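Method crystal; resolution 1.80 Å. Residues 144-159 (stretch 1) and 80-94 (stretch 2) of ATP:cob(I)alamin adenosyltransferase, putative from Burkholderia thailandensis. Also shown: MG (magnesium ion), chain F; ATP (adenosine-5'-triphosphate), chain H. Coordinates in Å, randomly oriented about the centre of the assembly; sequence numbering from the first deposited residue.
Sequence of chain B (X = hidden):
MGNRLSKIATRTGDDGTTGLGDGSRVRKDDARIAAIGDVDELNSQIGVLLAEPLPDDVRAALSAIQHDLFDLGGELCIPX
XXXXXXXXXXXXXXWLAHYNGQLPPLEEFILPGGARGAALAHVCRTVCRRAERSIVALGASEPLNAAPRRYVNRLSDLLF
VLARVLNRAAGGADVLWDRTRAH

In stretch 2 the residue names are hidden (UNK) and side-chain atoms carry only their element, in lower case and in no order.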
# COMPACT_ATOMS: atom_id res chain seq x y z
N LEU B 144 22.38 8.93 -7.70
CA LEU B 144 22.03 7.54 -7.42
C LEU B 144 22.36 6.68 -8.63
O LEU B 144 22.37 7.17 -9.76
CB LEU B 144 20.52 7.47 -7.13
CG LEU B 144 19.90 6.25 -6.46
CD1 LEU B 144 20.38 6.16 -5.02
CD2 LEU B 144 18.38 6.38 -6.51
N ASN B 145 22.64 5.40 -8.40
CA ASN B 145 22.93 4.50 -9.51
C ASN B 145 21.61 4.30 -10.24
O ASN B 145 20.54 4.45 -9.65
CB ASN B 145 23.46 3.15 -9.02
CG ASN B 145 24.80 3.27 -8.32
OD1 ASN B 145 25.72 3.92 -8.82
ND2 ASN B 145 24.93 2.63 -7.16
N ALA B 146 21.68 3.96 -11.52
CA ALA B 146 20.47 3.75 -12.31
C ALA B 146 19.86 2.36 -12.09
O ALA B 146 18.67 2.15 -12.32
CB ALA B 146 20.77 3.96 -13.79
N ALA B 147 20.67 1.42 -11.63
CA ALA B 147 20.22 0.05 -11.41
C ALA B 147 18.92 -0.11 -10.61
O ALA B 147 18.01 -0.82 -11.03
CB ALA B 147 21.33 -0.77 -10.76
N PRO B 148 18.81 0.56 -9.44
CA PRO B 148 17.59 0.45 -8.63
C PRO B 148 16.33 0.77 -9.44
O PRO B 148 15.34 0.04 -9.41
CB PRO B 148 17.83 1.46 -7.51
CG PRO B 148 19.32 1.39 -7.33
CD PRO B 148 19.82 1.39 -8.76
N ARG B 149 16.40 1.88 -10.17
CA ARG B 149 15.34 2.38 -11.02
C ARG B 149 15.01 1.35 -12.12
O ARG B 149 13.85 1.02 -12.38
CB ARG B 149 15.83 3.69 -11.64
CG ARG B 149 14.87 4.46 -12.48
CD ARG B 149 15.50 5.79 -12.86
NE ARG B 149 16.62 5.67 -13.79
CZ ARG B 149 17.76 6.34 -13.68
NH1 ARG B 149 17.95 7.18 -12.68
NH2 ARG B 149 18.72 6.19 -14.59
N ARG B 150 16.06 0.85 -12.77
CA ARG B 150 15.89 -0.12 -13.84
C ARG B 150 15.34 -1.43 -13.31
O ARG B 150 14.59 -2.12 -14.01
CB ARG B 150 17.23 -0.37 -14.54
CG ARG B 150 17.85 0.88 -15.13
CD ARG B 150 19.15 0.55 -15.85
NE ARG B 150 18.92 -0.17 -17.10
CZ ARG B 150 19.84 -0.88 -17.74
NH1 ARG B 150 21.07 -0.98 -17.24
NH2 ARG B 150 19.55 -1.48 -18.88
N TYR B 151 15.69 -1.77 -12.08
CA TYR B 151 15.22 -3.01 -11.47
C TYR B 151 13.71 -2.99 -11.22
O TYR B 151 13.00 -3.91 -11.63
CB TYR B 151 15.95 -3.27 -10.15
CG TYR B 151 15.55 -4.58 -9.51
CD1 TYR B 151 16.29 -5.75 -9.75
CD2 TYR B 151 14.42 -4.67 -8.71
CE1 TYR B 151 15.89 -6.97 -9.21
CE2 TYR B 151 14.01 -5.88 -8.16
CZ TYR B 151 14.75 -7.02 -8.42
OH TYR B 151 14.32 -8.22 -7.91
N VAL B 152 13.22 -1.96 -10.54
CA VAL B 152 11.79 -1.89 -10.26
C VAL B 152 10.98 -1.67 -11.54
O VAL B 152 9.80 -2.03 -11.60
CB VAL B 152 11.46 -0.79 -9.22
CG1 VAL B 152 11.99 -1.21 -7.86
CG2 VAL B 152 12.05 0.54 -9.64
N ASN B 153 11.60 -1.09 -12.55
CA ASN B 153 10.93 -0.86 -13.82
C ASN B 153 10.56 -2.24 -14.39
O ASN B 153 9.43 -2.48 -14.81
CB ASN B 153 11.86 -0.13 -14.80
CG ASN B 153 11.13 0.39 -16.03
OD1 ASN B 153 11.74 0.65 -17.07
ND2 ASN B 153 9.83 0.54 -15.91
N ARG B 154 11.53 -3.14 -14.36
CA ARG B 154 11.32 -4.50 -14.86
C ARG B 154 10.42 -5.31 -13.94
O ARG B 154 9.61 -6.10 -14.42
CB ARG B 154 12.67 -5.20 -15.01
CG ARG B 154 13.48 -4.66 -16.17
CD ARG B 154 14.93 -5.16 -16.18
NE ARG B 154 15.61 -4.66 -17.37
CZ ARG B 154 15.79 -3.38 -17.64
NH1 ARG B 154 15.36 -2.45 -16.80
NH2 ARG B 154 16.37 -3.01 -18.78
N LEU B 155 10.55 -5.12 -12.64
CA LEU B 155 9.74 -5.87 -11.69
C LEU B 155 8.23 -5.65 -11.84
O LEU B 155 7.46 -6.60 -11.73
CB LEU B 155 10.16 -5.57 -10.25
CG LEU B 155 9.41 -6.35 -9.16
CD1 LEU B 155 9.49 -7.85 -9.44
CD2 LEU B 155 10.00 -6.02 -7.80
N SER B 156 7.79 -4.42 -12.09
CA SER B 156 6.36 -4.19 -12.23
C SER B 156 5.86 -4.92 -13.47
O SER B 156 4.75 -5.44 -13.50
CB SER B 156 6.02 -2.69 -12.31
OG SER B 156 6.52 -2.08 -13.48
N ASP B 157 6.70 -4.97 -14.50
CA ASP B 157 6.37 -5.67 -15.74
C ASP B 157 6.22 -7.16 -15.40
O ASP B 157 5.23 -7.79 -15.77
CB ASP B 157 7.49 -5.45 -16.77
CG ASP B 157 7.14 -5.97 -18.16
OD1 ASP B 157 8.00 -5.84 -19.05
OD2 ASP B 157 6.03 -6.51 -18.37
N LEU B 158 7.19 -7.71 -14.68
CA LEU B 158 7.15 -9.12 -14.31
C LEU B 158 5.97 -9.45 -13.40
O LEU B 158 5.39 -10.54 -13.49
CB LEU B 158 8.46 -9.53 -13.61
CG LEU B 158 8.53 -10.99 -13.15
CD1 LEU B 158 8.31 -11.91 -14.35
CD2 LEU B 158 9.89 -11.26 -12.51
N LEU B 159 5.60 -8.53 -12.52
CA LEU B 159 4.47 -8.76 -11.63
C LEU B 159 3.18 -8.81 -12.46
O LEU B 159 2.27 -9.59 -12.15
CB LEU B 159 4.42 -7.66 -10.56
CG LEU B 159 5.50 -7.86 -9.49
CD1 LEU B 159 5.62 -6.62 -8.61
CD2 LEU B 159 5.16 -9.10 -8.65
N UNK B 80 26.05 5.64 -2.04
CA UNK B 80 27.26 5.28 -2.75
C UNK B 80 27.48 3.78 -2.83
O UNK B 80 28.42 3.32 -3.48
N UNK B 81 26.61 3.02 -2.18
CA UNK B 81 26.70 1.56 -2.20
C UNK B 81 26.03 1.03 -3.46
O UNK B 81 25.12 1.67 -4.00
n UNK B 81 25.69 -2.67 -0.70
c UNK B 81 25.09 -1.43 -0.71
c UNK B 81 26.99 -2.52 -0.85
c UNK B 81 26.03 0.98 -0.94
n UNK B 81 27.26 -1.23 -0.95
c UNK B 81 26.08 -0.51 -0.87
N UNK B 82 26.47 -0.13 -3.93
CA UNK B 82 25.91 -0.73 -5.13
C UNK B 82 25.68 -2.22 -4.94
O UNK B 82 26.61 -3.02 -5.07
c UNK B 82 26.84 -0.49 -6.31
N UNK B 83 24.44 -2.59 -4.64
CA UNK B 83 24.09 -3.99 -4.43
C UNK B 83 23.38 -4.57 -5.65
O UNK B 83 23.46 -5.77 -5.90
c UNK B 83 23.22 -4.13 -3.20
N UNK B 84 22.69 -3.72 -6.40
CA UNK B 84 21.96 -4.16 -7.58
C UNK B 84 22.87 -4.06 -8.81
O UNK B 84 23.36 -2.98 -9.12
c UNK B 84 20.69 -3.32 -7.80
c UNK B 84 19.90 -3.85 -8.99
c UNK B 84 19.84 -3.34 -6.54
c UNK B 84 19.49 -4.73 -6.04
N UNK B 85 23.06 -5.18 -9.49
CA UNK B 85 23.93 -5.24 -10.67
C UNK B 85 23.20 -5.70 -11.93
O UNK B 85 22.00 -5.96 -11.91
o UNK B 85 24.54 -7.55 -10.32
c UNK B 85 25.82 -5.88 -9.14
c UNK B 85 25.08 -6.23 -10.43
N UNK B 86 23.94 -5.80 -13.03
CA UNK B 86 23.35 -6.25 -14.29
C UNK B 86 22.80 -7.66 -14.11
O UNK B 86 21.82 -8.04 -14.75
o UNK B 86 23.90 -3.95 -15.69
c UNK B 86 24.39 -6.26 -15.42
c UNK B 86 24.69 -4.88 -15.95
o UNK B 86 25.72 -4.72 -16.64
N UNK B 87 23.44 -8.42 -13.23
CA UNK B 87 23.01 -9.79 -12.96
C UNK B 87 21.56 -9.79 -12.48
O UNK B 87 20.76 -10.64 -12.88
c UNK B 87 23.91 -10.42 -11.91
N UNK B 88 21.23 -8.84 -11.61
CA UNK B 88 19.88 -8.72 -11.08
C UNK B 88 18.89 -8.38 -12.19
O UNK B 88 17.82 -8.98 -12.29
c UNK B 88 20.59 -7.98 -8.76
c UNK B 88 21.00 -8.96 -6.83
n UNK B 88 20.11 -8.84 -7.80
c UNK B 88 19.83 -7.63 -10.00
n UNK B 88 22.04 -8.21 -7.13
c UNK B 88 21.81 -7.59 -8.33
N UNK B 89 19.26 -7.42 -13.03
CA UNK B 89 18.41 -7.00 -14.13
C UNK B 89 18.27 -8.11 -15.17
O UNK B 89 17.20 -8.28 -15.77
c UNK B 89 19.00 -5.75 -14.80
c UNK B 89 19.21 -4.54 -13.89
c UNK B 89 19.82 -3.40 -14.70
c UNK B 89 17.88 -4.11 -13.28
N UNK B 90 19.35 -8.86 -15.39
CA UNK B 90 19.32 -9.94 -16.37
C UNK B 90 18.36 -11.03 -15.91
O UNK B 90 17.63 -11.60 -16.72
c UNK B 90 20.72 -10.52 -16.54
N UNK B 91 18.37 -11.32 -14.62
CA UNK B 91 17.49 -12.35 -14.09
C UNK B 91 16.02 -11.98 -14.25
O UNK B 91 15.18 -12.83 -14.57
n UNK B 91 17.80 -12.86 -7.52
c UNK B 91 17.63 -14.39 -10.84
n UNK B 91 17.60 -13.44 -9.73
n UNK B 91 18.17 -15.03 -8.18
c UNK B 91 17.86 -13.77 -8.48
c UNK B 91 17.03 -13.83 -12.10
c UNK B 91 17.80 -12.65 -12.63
N UNK B 92 15.70 -10.70 -14.03
CA UNK B 92 14.32 -10.25 -14.19
C UNK B 92 13.94 -10.35 -15.66
O UNK B 92 12.85 -10.83 -15.99
c UNK B 92 13.39 -9.33 -11.39
c UNK B 92 14.16 -8.80 -13.73
c UNK B 92 14.31 -8.46 -12.24
c UNK B 92 13.96 -7.00 -12.04
N UNK B 93 14.83 -9.91 -16.54
CA UNK B 93 14.57 -9.97 -17.97
C UNK B 93 14.38 -11.42 -18.41
O UNK B 93 13.61 -11.70 -19.32
o UNK B 93 14.76 -7.25 -18.29
c UNK B 93 15.74 -9.37 -18.77
o UNK B 93 16.80 -7.27 -19.09
c UNK B 93 15.77 -7.85 -18.71
N UNK B 94 15.08 -12.33 -17.75
CA UNK B 94 14.98 -13.74 -18.07
C UNK B 94 13.63 -14.30 -17.66
O UNK B 94 13.00 -15.03 -18.42
MG MG F . 7.87 0.53 -16.82
PG ATP H . 8.99 0.59 -19.98
O1G ATP H . 10.32 1.09 -19.50
O2G ATP H . 9.07 -0.13 -21.29
O3G ATP H . 8.33 -0.28 -18.95
PB ATP H . 7.56 2.94 -19.12
O1B ATP H . 8.15 2.58 -17.79
O2B ATP H . 7.80 4.33 -19.65
O3B ATP H . 8.02 1.87 -20.25
PA ATP H . 5.17 1.34 -18.63
O1A ATP H . 5.79 0.79 -17.39
O2A ATP H . 4.98 0.45 -19.83
O3A ATP H . 5.95 2.70 -19.10
O5' ATP H . 3.74 1.94 -18.19
C5' ATP H . 2.76 2.27 -19.17
C4' ATP H . 2.10 3.61 -18.83
O4' ATP H . 1.97 3.82 -17.40
C3' ATP H . 2.85 4.80 -19.41
O3' ATP H . 2.08 5.41 -20.45
C2' ATP H . 3.14 5.71 -18.23
O2' ATP H . 2.52 6.99 -18.45
C1' ATP H . 2.58 5.04 -16.99
N9 ATP H . 3.65 4.73 -15.98
C8 ATP H . 4.92 4.32 -16.23
N7 ATP H . 5.62 4.12 -15.09
C5 ATP H . 4.80 4.41 -14.06
C6 ATP H . 4.90 4.41 -12.57
N6 ATP H . 6.04 4.05 -11.95
N1 ATP H . 3.78 4.78 -11.85
C2 ATP H . 2.61 5.15 -12.46
N3 ATP H . 2.46 5.17 -13.81
C4 ATP H . 3.50 4.81 -14.65
O HOH W 1 27.81 2.95 -6.07
O HOH W 2 16.53 -5.09 -20.68
O HOH W 3 7.30 -1.45 -15.89
O HOH W 4 7.40 1.83 -14.97

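Position 80 carries no side-chain atoms and is glycine; its phi of 86° would jam a CB against the preceding carbonyl. Water 1 donates to Gly80 O (2.7 Å) and accepts from Asn145 ND2 (3.1 Å). At position 81 one carbon leads to a five-membered ring of three carbons and two nitrogens, a histidine. Its CA-to-CB bond points away from stretch 1. His81 O lies 3.3 Å from Asn145 ND2, at an angle too poor for a hydrogen bond. Positions 82 and 83 have one carbon each, so both are alanine; Ala82 CB lies 3.8 Å from Asn145 ND2, whereas Ala83 makes no contact.

Position 84 has four carbons, forked at the first with one arm two carbons long, packed against Ala147 and Tyr151: isoleucine. Ile84 CG2 lies 3.8 Å from Ala147 CB and 4.1 Å from Tyr151 CD1. At position 85 one carbon bears an oxygen and a carbon, which identifies threonine. It is the N-cap of the helix that follows, its OG1 accepting a weak bond from N of position 87 (3.2 Å). Position 86, two carbons with two terminal oxygens, is aspartate; Asp86 OD1 stays 4.4 Å from Arg150 NH1, beyond a salt bridge. The single carbon of position 87, out of reach, marks alanine.

Position 88 again shows one carbon and a five-membered ring with two nitrogens. In this histidine CB approaches Tyr151 CD1 (4.0 Å) while the ring leads away. Four carbons forked at the second make position 89 leucine, seated among Ala147, Arg150, Tyr151 and Arg154; Leu89 CD2 is 3.4 Å from Tyr151 CA, and CD1 covers one face of the Arg150 guanidinium. Position 90, one carbon facing away, is alanine. Position 91, three carbons, a nitrogen and a carbon bearing two more nitrogens, is arginine, without contact.

Position 92 repeats the four-carbon fork and is leucine, held among Tyr151, Arg154, Leu155 and Leu158. Leu92 CD1 sits 3.5 Å from the Tyr151 ring centroid, a CH-pi contact over the face. Position 93 ends in two oxygens on its second carbon: aspartate, whose OD1 is 2.9 Å from Arg154 NE in a salt bridge. Position 94 lacks a side chain and is glycine, although a CB would fit.

The two helices run nearly parallel, at 16°. Leu89 and Leu92 enter successive hollows of stretch 1, while the Arg154–Asp93 bridge and water 2, joining Asp93 OD2 (2.7 Å) to Arg154 NH2 (2.8 Å), add polar links beside this apolar packing.

Stretch 2 80-94: GHAAITDAHLARLDG
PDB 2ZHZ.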